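Local coordinates for protein pectate lyase (Bacillus, PDB 3VMV) that probably cleaves polygalacturonate (pectate) by beta-elimination, as a secreted polysaccharide lyase of family 1 built on a parallel beta-helix, at residues I226-I231 / V249-A254; N174-M179 / N203-V208; W277-N282 / S290-T295. All blocks are in the same frame, centred on the assembly; numbering follows the deposited sequence.

Contact 1. Residues I226-I231 / V249-A254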
loop_
_atom_site.group_PDB
_atom_site.type_symbol
_atom_site.label_atom_id
_atom_site.label_comp_id
_atom_site.label_asym_id
_atom_site.label_seq_id
_atom_site.Cartn_x
_atom_site.Cartn_y
_atom_site.Cartn_z
ATOM N N ILE A 226 10.108 -12.542 6.693
ATOM C CA ILE A 226 8.964 -12.836 5.828
ATOM C C ILE A 226 8.940 -14.345 5.655
ATOM O O ILE A 226 9.889 -14.948 5.128
ATOM C CB ILE A 226 9.046 -12.039 4.528
ATOM C CG1 ILE A 226 8.901 -10.529 4.865
ATOM C CG2 ILE A 226 7.897 -12.478 3.544
ATOM C CD1 ILE A 226 9.101 -9.564 3.696
ATOM N N ASN A 227 7.837 -14.958 6.103
ATOM C CA ASN A 227 7.817 -16.401 6.299
ATOM C C ASN A 227 7.790 -17.219 5.023
ATOM O O ASN A 227 8.511 -18.213 4.915
ATOM C CB ASN A 227 6.606 -16.752 7.199
ATOM C CG ASN A 227 6.568 -18.207 7.537
ATOM O OD1 ASN A 227 7.490 -18.722 8.155
ATOM N ND2 ASN A 227 5.518 -18.889 7.118
ATOM N N ASP A 228 6.930 -16.832 4.081
ATOM C CA ASP A 228 6.787 -17.648 2.881
ATOM C C ASP A 228 7.480 -17.021 1.664
ATOM O O ASP A 228 8.498 -17.549 1.190
ATOM C CB ASP A 228 5.319 -17.996 2.629
ATOM C CG ASP A 228 5.169 -19.314 1.876
ATOM O OD1 ASP A 228 5.665 -20.359 2.353
ATOM O OD2 ASP A 228 4.551 -19.306 0.805
ATOM N N THR A 229 6.929 -15.938 1.130
ATOM C CA THR A 229 7.557 -15.226 0.007
ATOM C C THR A 229 7.299 -13.725 0.132
ATOM O O THR A 229 6.358 -13.281 0.801
ATOM C CB THR A 229 6.985 -15.663 -1.350
ATOM O OG1 THR A 229 5.586 -15.435 -1.377
ATOM C CG2 THR A 229 7.226 -17.193 -1.588
ATOM N N ALA A 230 8.105 -12.931 -0.580
ATOM C CA ALA A 230 7.873 -11.492 -0.582
ATOM C C ALA A 230 7.312 -10.993 -1.896
ATOM O O ALA A 230 6.101 -11.073 -2.123
ATOM C CB ALA A 230 9.193 -10.739 -0.219
ATOM N N ILE A 231 8.153 -10.521 -2.795
ATOM C CA ILE A 231 7.642 -9.960 -4.080
ATOM C C ILE A 231 7.251 -11.068 -5.062
ATOM O O ILE A 231 8.081 -11.916 -5.407
ATOM C CB ILE A 231 8.738 -9.113 -4.718
ATOM C CG1 ILE A 231 9.208 -8.017 -3.766
ATOM C CG2 ILE A 231 8.227 -8.488 -6.047
ATOM C CD1 ILE A 231 10.508 -7.358 -4.214
ATOM N N VAL A 249 14.206 -13.487 4.578
ATOM C CA VAL A 249 13.033 -13.386 3.706
ATOM C C VAL A 249 12.861 -14.585 2.800
ATOM O O VAL A 249 13.683 -14.848 1.922
ATOM C CB VAL A 249 13.152 -12.150 2.825
ATOM C CG1 VAL A 249 12.010 -12.045 1.772
ATOM C CG2 VAL A 249 13.125 -10.892 3.697
ATOM N N GLY A 250 11.774 -15.317 3.018
ATOM C CA GLY A 250 11.433 -16.435 2.163
ATOM C C GLY A 250 11.873 -17.753 2.731
ATOM O O GLY A 250 12.937 -17.839 3.354
ATOM N N SER A 251 11.089 -18.810 2.486
ATOM C CA SER A 251 11.443 -20.118 3.075
ATOM C C SER A 251 12.553 -20.905 2.378
ATOM O O SER A 251 13.123 -21.808 2.986
ATOM C CB SER A 251 10.202 -21.016 3.173
ATOM O OG SER A 251 9.886 -21.539 1.876
ATOM N N GLY A 252 12.846 -20.572 1.119
ATOM C CA GLY A 252 13.824 -21.311 0.343
ATOM C C GLY A 252 13.298 -22.612 -0.253
ATOM O O GLY A 252 13.985 -23.270 -1.017
ATOM N N GLN A 253 12.055 -22.965 0.058
ATOM C CA GLN A 253 11.488 -24.211 -0.467
ATOM C C GLN A 253 10.927 -23.957 -1.856
ATOM O O GLN A 253 10.547 -22.832 -2.159
ATOM C CB GLN A 253 10.395 -24.722 0.468
ATOM C CG GLN A 253 10.945 -25.194 1.818
ATOM C CD GLN A 253 12.013 -26.274 1.667
ATOM O OE1 GLN A 253 11.709 -27.435 1.372
ATOM N NE2 GLN A 253 13.275 -25.890 1.856
ATOM N N ALA A 254 10.870 -24.979 -2.713
ATOM C CA ALA A 254 10.275 -24.777 -4.033
ATOM C C ALA A 254 8.763 -24.644 -3.928
ATOM O O ALA A 254 8.107 -25.447 -3.263
ATOM C CB ALA A 254 10.653 -25.932 -4.971
HETATM O O HOH W 1 7.674 -22.998 2.482
#
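I226 and V249 form a parallel bridge, CA to CA 4.6 Å, at the ends of strands 222-226 and 245-249, which are stacked in successive coils of the parallel beta-helix of this lyase family. Beyond it 226-231 turns the corner toward strand 231-234, while 249-254 sets out on a longer loop. G250 N donates to I226 O almost straight (169°), and S251 N donates to D228 O at 3.2 Å, so the second loop stays attached for two residues past the strand. Between these bonds G250 CA lies 3.3 Å from D228 O, a CA-H...O contact; with its positive phi, a CB at G250 would press on the carbonyl O of V249, which accounts for the glycine.

The apolar half rests on one methyl. V249 CG1 stands anti to its backbone N (chi1 174°), and from there it meets A230 CB at 3.7 Å and I226 CB at 4.0 Å. F223, on the strand that ends at I226, also touches V249 and A230, extending this small buried patch.

The polar half lies at the outer end. D228 directs its CB away from the other loop, yet its carboxylate swings back: OD1 forms a salt bridge with K262 and OD2 a hydrogen bond with Y269 OH, which also bonds T229 OG1. The carboxylate is thus fixed chiefly by K262, farther along the loop that holds 249-254, and by Y269, beyond strand 265-266; its link to S251 is indirect. One water joins S251 OG to D228 OD1, the second bond being weak. S251 OG sits between the backbone N and the carbonyl carbon (chi1 76°), turned back over its own loop; there it closes an ST turn by accepting from Q253 N at 3.2 Å.

Contact 2. Residues N174-M179 / N203-V208. With SO4 (sulfate ion), chain C.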
loop_
_atom_site.group_PDB
_atom_site.type_symbol
_atom_site.label_atom_id
_atom_site.label_comp_id
_atom_site.label_asym_id
_atom_site.label_seq_id
_atom_site.Cartn_x
_atom_site.Cartn_y
_atom_site.Cartn_z
ATOM N N ASN A 174 3.224 -7.937 11.038
ATOM C CA ASN A 174 2.372 -8.899 11.749
ATOM C C ASN A 174 1.105 -9.199 10.995
ATOM O O ASN A 174 -0.005 -8.890 11.475
ATOM C CB ASN A 174 2.051 -8.404 13.177
ATOM C CG ASN A 174 3.305 -8.007 13.947
ATOM O OD1 ASN A 174 4.356 -8.600 13.787
ATOM N ND2 ASN A 174 3.172 -7.008 14.820
ATOM N N HIS A 175 1.260 -9.806 9.832
ATOM C CA HIS A 175 0.099 -9.991 8.968
ATOM C C HIS A 175 0.371 -11.124 7.995
ATOM O O HIS A 175 1.498 -11.376 7.634
ATOM C CB HIS A 175 -0.129 -8.689 8.198
ATOM C CG HIS A 175 -1.460 -8.608 7.533
ATOM N ND1 HIS A 175 -1.675 -8.912 6.209
ATOM C CD2 HIS A 175 -2.658 -8.235 8.038
ATOM C CE1 HIS A 175 -2.959 -8.732 5.931
ATOM N NE2 HIS A 175 -3.576 -8.356 7.035
ATOM N N TRP A 176 -0.680 -11.778 7.511
ATOM C CA TRP A 176 -0.525 -12.819 6.534
ATOM C C TRP A 176 -0.468 -12.267 5.089
ATOM O O TRP A 176 0.609 -12.306 4.491
ATOM C CB TRP A 176 -1.672 -13.836 6.639
ATOM C CG TRP A 176 -1.641 -14.745 7.847
ATOM C CD1 TRP A 176 -2.123 -14.481 9.106
ATOM C CD2 TRP A 176 -1.184 -16.089 7.874
ATOM N NE1 TRP A 176 -1.964 -15.587 9.914
ATOM C CE2 TRP A 176 -1.385 -16.585 9.184
ATOM C CE3 TRP A 176 -0.587 -16.924 6.916
ATOM C CZ2 TRP A 176 -1.024 -17.887 9.557
ATOM C CZ3 TRP A 176 -0.241 -18.221 7.282
ATOM C CH2 TRP A 176 -0.478 -18.687 8.600
ATOM N N LYS A 177 -1.591 -11.756 4.557
ATOM C CA LYS A 177 -1.695 -11.406 3.127
ATOM C C LYS A 177 -1.480 -9.905 2.939
ATOM O O LYS A 177 -2.421 -9.103 2.981
ATOM C CB LYS A 177 -3.051 -11.831 2.545
ATOM C CG LYS A 177 -3.416 -13.287 2.813
ATOM C CD LYS A 177 -4.831 -13.612 2.234
ATOM C CE LYS A 177 -5.942 -12.827 2.933
ATOM N NZ LYS A 177 -7.266 -13.281 2.344
ATOM N N THR A 178 -0.226 -9.505 2.746
ATOM C CA THR A 178 0.115 -8.093 3.002
ATOM C C THR A 178 -0.427 -7.079 1.977
ATOM O O THR A 178 -1.157 -6.156 2.365
ATOM C CB THR A 178 1.629 -7.934 3.162
ATOM O OG1 THR A 178 2.141 -8.991 3.992
ATOM C CG2 THR A 178 1.988 -6.615 3.865
ATOM N N MET A 179 -0.090 -7.246 0.697
ATOM C CA MET A 179 -0.414 -6.246 -0.319
ATOM C C MET A 179 -0.712 -6.889 -1.643
ATOM O O MET A 179 0.041 -7.757 -2.120
ATOM C CB MET A 179 0.786 -5.333 -0.549
ATOM C CG MET A 179 1.149 -4.515 0.651
ATOM S SD MET A 179 2.485 -3.330 0.332
ATOM C CE MET A 179 3.815 -4.385 -0.248
ATOM N N ASN A 203 7.681 -9.392 9.664
ATOM C CA ASN A 203 6.845 -10.456 10.258
ATOM C C ASN A 203 5.536 -10.644 9.480
ATOM O O ASN A 203 4.417 -10.467 10.014
ATOM C CB ASN A 203 6.602 -10.258 11.744
ATOM C CG ASN A 203 5.952 -11.469 12.367
ATOM O OD1 ASN A 203 6.352 -12.607 12.101
ATOM N ND2 ASN A 203 4.975 -11.236 13.223
ATOM N N LEU A 204 5.711 -11.015 8.202
ATOM C CA LEU A 204 4.613 -11.156 7.245
ATOM C C LEU A 204 4.686 -12.529 6.668
ATOM O O LEU A 204 5.767 -13.124 6.618
ATOM C CB LEU A 204 4.724 -10.123 6.103
ATOM C CG LEU A 204 4.857 -8.678 6.606
ATOM C CD1 LEU A 204 5.256 -7.820 5.407
ATOM C CD2 LEU A 204 3.555 -8.173 7.248
ATOM N N ASN A 205 3.559 -13.060 6.173
ATOM C CA ASN A 205 3.658 -14.345 5.484
ATOM C C ASN A 205 3.955 -14.223 3.983
ATOM O O ASN A 205 4.835 -14.898 3.440
ATOM C CB ASN A 205 2.390 -15.181 5.690
ATOM C CG ASN A 205 2.565 -16.610 5.199
ATOM O OD1 ASN A 205 1.830 -17.082 4.308
ATOM N ND2 ASN A 205 3.530 -17.275 5.735
ATOM N N SER A 206 3.173 -13.401 3.307
ATOM C CA SER A 206 3.240 -13.353 1.821
ATOM C C SER A 206 2.684 -12.067 1.257
ATOM O O SER A 206 2.234 -11.201 1.994
ATOM C CB SER A 206 2.473 -14.533 1.196
ATOM O OG SER A 206 1.071 -14.342 1.354
ATOM N N ARG A 207 2.749 -11.950 -0.067
ATOM C CA ARG A 207 2.201 -10.814 -0.822
ATOM C C ARG A 207 2.888 -9.515 -0.469
ATOM O O ARG A 207 2.275 -8.604 0.112
ATOM C CB ARG A 207 0.699 -10.626 -0.614
ATOM C CG ARG A 207 -0.185 -11.824 -0.954
ATOM C CD ARG A 207 -1.611 -11.283 -1.006
ATOM N NE ARG A 207 -2.587 -12.339 -1.319
ATOM C CZ ARG A 207 -3.907 -12.143 -1.269
ATOM N NH1 ARG A 207 -4.403 -10.982 -0.859
ATOM N NH2 ARG A 207 -4.725 -13.155 -1.588
ATOM N N VAL A 208 4.173 -9.420 -0.802
ATOM C CA VAL A 208 4.937 -8.204 -0.466
ATOM C C VAL A 208 5.604 -7.521 -1.660
ATOM O O VAL A 208 6.839 -7.329 -1.679
ATOM C CB VAL A 208 5.960 -8.462 0.684
ATOM C CG1 VAL A 208 6.290 -7.167 1.403
ATOM C CG2 VAL A 208 5.381 -9.457 1.699
HETATM S S SO4 C . -3.179 -16.292 -4.758
HETATM O O1 SO4 C . -3.576 -16.276 -6.187
HETATM O O2 SO4 C . -3.861 -15.194 -4.067
HETATM O O3 SO4 C . -3.542 -17.582 -4.171
HETATM O O4 SO4 C . -1.727 -16.075 -4.620
HETATM O O HOH W 2 -3.249 -8.521 0.193
HETATM O O HOH W 3 -7.511 -12.676 -0.543
#
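H175 pairs with L204 and K177 with S206 as parallel bridges, CA to CA 5.0 and 5.5 Å, while the backbone turns corners at N174, W176 and N203, as expected where successive coils of a parallel beta-helix bend from one sheet to the next.

At the first corner N203 ND2 donates to N174 OD1 at 2.8 Å and 174°, in the plane of its own amide, although the two amide planes stand 69° apart. N203 CG lies anti to its backbone N (chi1 -170°), N174 CG anti to its carbonyl carbon, and the two side chains meet amide to amide; N203 ND2 also bonds F143 O. Asparagines repeated at this turn are consistent with the pattern known from pectate lyases.

Further on, S206 O takes two donors from one residue, T178 N and T178 OG1, the latter at 3.0 Å. This fixes the threonine's rotation and leaves CG2 against L204 CD1, 3.8 Å away, inside the coil. M179 CE packs on V208.

On the outer side K177 and R207 run side by side, pointing the same way. K177 CD sits 3.8 Å above the guanidinium plane, toward its rim, and CB covers the same group. K177 NZ is paired with D150 and D153, and waters bridge NZ to R207 NH2 and K177 O to R207 NH1.

R207 NH2 bonds weakly to a sulfate ion, probably from the crystallisation liquor, that R234 also holds. The aspartates probably offset the charge of K177, whose NZ is 4.7 Å from R207 NH2, while the sulfate is consistent with a site that can take an anionic group of a polyanionic substrate.

Contact 3. Residues W277-N282 / S290-T295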
loop_
_atom_site.group_PDB
_atom_site.type_symbol
_atom_site.label_atom_id
_atom_site.label_comp_id
_atom_site.label_asym_id
_atom_site.label_seq_id
_atom_site.Cartn_x
_atom_site.Cartn_y
_atom_site.Cartn_z
ATOM N N TRP A 277 11.318 -9.117 -13.298
ATOM C CA TRP A 277 11.936 -8.322 -12.204
ATOM C C TRP A 277 13.294 -7.847 -12.680
ATOM O O TRP A 277 14.043 -8.585 -13.368
ATOM C CB TRP A 277 12.076 -9.132 -10.900
ATOM C CG TRP A 277 12.487 -10.595 -11.134
ATOM C CD1 TRP A 277 13.761 -11.109 -11.247
ATOM C CD2 TRP A 277 11.592 -11.706 -11.278
ATOM N NE1 TRP A 277 13.706 -12.472 -11.447
ATOM C CE2 TRP A 277 12.385 -12.862 -11.503
ATOM C CE3 TRP A 277 10.194 -11.823 -11.282
ATOM C CZ2 TRP A 277 11.826 -14.134 -11.700
ATOM C CZ3 TRP A 277 9.626 -13.089 -11.481
ATOM C CH2 TRP A 277 10.439 -14.225 -11.691
ATOM N N ASN A 278 13.620 -6.618 -12.332
ATOM C CA ASN A 278 14.940 -6.071 -12.617
ATOM C C ASN A 278 15.576 -5.841 -11.243
ATOM O O ASN A 278 15.005 -5.111 -10.426
ATOM C CB ASN A 278 14.751 -4.775 -13.394
ATOM C CG ASN A 278 16.062 -4.120 -13.738
ATOM O OD1 ASN A 278 17.135 -4.699 -13.510
ATOM N ND2 ASN A 278 15.998 -2.917 -14.304
ATOM N N LEU A 279 16.716 -6.469 -10.974
ATOM C CA LEU A 279 17.311 -6.435 -9.644
ATOM C C LEU A 279 18.587 -5.621 -9.705
ATOM O O LEU A 279 19.475 -5.900 -10.516
ATOM C CB LEU A 279 17.645 -7.868 -9.202
ATOM C CG LEU A 279 16.489 -8.876 -9.382
ATOM C CD1 LEU A 279 16.875 -10.297 -8.921
ATOM C CD2 LEU A 279 15.234 -8.445 -8.680
ATOM N N ARG A 280 18.711 -4.650 -8.810
ATOM C CA ARG A 280 19.962 -3.910 -8.704
ATOM C C ARG A 280 20.218 -3.456 -7.276
ATOM O O ARG A 280 19.318 -2.877 -6.618
ATOM C CB ARG A 280 19.853 -2.702 -9.615
ATOM C CG ARG A 280 20.993 -1.750 -9.588
ATOM C CD ARG A 280 20.720 -0.689 -10.668
ATOM N NE ARG A 280 21.664 0.433 -10.649
ATOM C CZ ARG A 280 22.864 0.419 -11.228
ATOM N NH1 ARG A 280 23.290 -0.671 -11.858
ATOM N NH2 ARG A 280 23.649 1.489 -11.159
ATOM N N GLY A 281 21.415 -3.709 -6.758
ATOM C CA GLY A 281 21.794 -3.063 -5.503
ATOM C C GLY A 281 21.157 -3.561 -4.233
ATOM O O GLY A 281 21.354 -2.950 -3.183
ATOM N N ASN A 282 20.451 -4.693 -4.308
ATOM C CA ASN A 282 19.832 -5.222 -3.097
ATOM C C ASN A 282 20.842 -5.927 -2.182
ATOM O O ASN A 282 21.868 -6.414 -2.642
ATOM C CB ASN A 282 18.708 -6.175 -3.472
ATOM C CG ASN A 282 17.623 -5.481 -4.288
ATOM O OD1 ASN A 282 16.895 -4.654 -3.763
ATOM N ND2 ASN A 282 17.528 -5.809 -5.584
ATOM N N SER A 290 20.910 -16.536 -4.662
ATOM C CA SER A 290 21.883 -16.897 -5.717
ATOM C C SER A 290 21.256 -17.433 -7.008
ATOM O O SER A 290 21.874 -17.411 -8.075
ATOM C CB SER A 290 22.921 -17.865 -5.161
ATOM O OG SER A 290 22.330 -19.122 -4.878
ATOM N N HIS A 291 20.018 -17.885 -6.911
ATOM C CA HIS A 291 19.286 -18.430 -8.038
ATOM C C HIS A 291 18.687 -17.368 -8.924
ATOM O O HIS A 291 18.149 -17.686 -10.002
ATOM C CB HIS A 291 18.151 -19.308 -7.512
ATOM C CG HIS A 291 17.178 -18.572 -6.657
ATOM N ND1 HIS A 291 17.484 -18.178 -5.369
ATOM C CD2 HIS A 291 15.929 -18.124 -6.909
ATOM C CE1 HIS A 291 16.463 -17.525 -4.862
ATOM N NE2 HIS A 291 15.495 -17.484 -5.768
ATOM N N LEU A 292 18.720 -16.115 -8.465
ATOM C CA LEU A 292 18.050 -14.996 -9.164
ATOM C C LEU A 292 18.868 -14.359 -10.306
ATOM O O LEU A 292 20.104 -14.195 -10.206
ATOM C CB LEU A 292 17.702 -13.899 -8.171
ATOM C CG LEU A 292 16.684 -14.344 -7.143
ATOM C CD1 LEU A 292 16.554 -13.240 -6.048
ATOM C CD2 LEU A 292 15.346 -14.606 -7.821
ATOM N N ASN A 293 18.158 -14.023 -11.378
ATOM C CA ASN A 293 18.671 -13.251 -12.491
ATOM C C ASN A 293 17.673 -12.141 -12.773
ATOM O O ASN A 293 16.477 -12.323 -12.521
ATOM C CB ASN A 293 18.730 -14.122 -13.779
ATOM C CG ASN A 293 19.623 -15.361 -13.652
ATOM O OD1 ASN A 293 20.811 -15.237 -13.463
ATOM N ND2 ASN A 293 19.036 -16.556 -13.765
ATOM N N SER A 294 18.139 -10.989 -13.258
ATOM C CA SER A 294 17.221 -9.974 -13.768
ATOM C C SER A 294 16.594 -10.457 -15.060
ATOM O O SER A 294 17.268 -10.975 -15.939
ATOM C CB SER A 294 17.921 -8.634 -14.016
ATOM O OG SER A 294 18.293 -7.999 -12.798
ATOM N N THR A 295 15.284 -10.324 -15.145
ATOM C CA THR A 295 14.563 -10.822 -16.304
ATOM C C THR A 295 13.914 -9.691 -17.107
ATOM O O THR A 295 13.215 -9.951 -18.070
ATOM C CB THR A 295 13.488 -11.901 -15.910
ATOM O OG1 THR A 295 12.441 -11.287 -15.122
ATOM C CG2 THR A 295 14.144 -13.014 -15.095
HETATM O O HOH W 4 15.378 -15.256 -11.752
#
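W277 and T295 meet through backbone and side chain together: T295 N donates to W277 O at 2.8 Å, and W277 N donates to T295 OG1 at 3.0 Å. The strand 276-280 belongs to a late coil of the beta-helix, and the loop 290-295 runs along it.

From the tryptophan CB, a chi1 of 39° places CG between the backbone N and the carbonyl carbon, with T295 OG1 4.0 Å from it; that hydroxyl oxygen lies over one face of the ring, toward its rim. CD1 approaches N293 O to 3.2 Å. The one N-H of NE1 is shared between N293 O, weakly and bent (121°), and a water in the ring plane that N293 N also reaches. T295 CG2 lies 3.7 Å from NE1 and also near CE2. Beyond, the ring meets F260 with planes at about 90° and packs on V265 and V239. An alanine here would probably leave N293 O without its indole donor and open a gap beneath T295 CG2 and beside F260.

S294 OG accepts from L279 N at 2.9 Å, nearly straight, and L279 CD1 rests on L292 CB.

Two N-H groups of the strand, those of W277 and L279, are therefore taken by hydroxyl oxygens, so the loop satisfies the strand edge with serine and threonine side chains where a further strand would offer carbonyls.

How the contacts relate
Read from the N terminus, the contacts come in series; none nests in or crosses another. Contact 2 comes first, closing a coil with 23 residues between its segments. Contact 1 follows with 17, and contact 3 with only seven. Contacts 1 and 2 adjoin, their centres 11 Å apart: N227 N probably bonds L204 O, and A230 O probably bonds V208 N. The segments 174-179, 203-208 and 226-231 are thus joined in consecutive coils, and contact 1 adds the loop at 249-254. Contact 3 stands apart, about 6 Å from contact 1 at the nearest atoms, and fastens a surface loop to strand 276-280, among the last strands of the beta-helix.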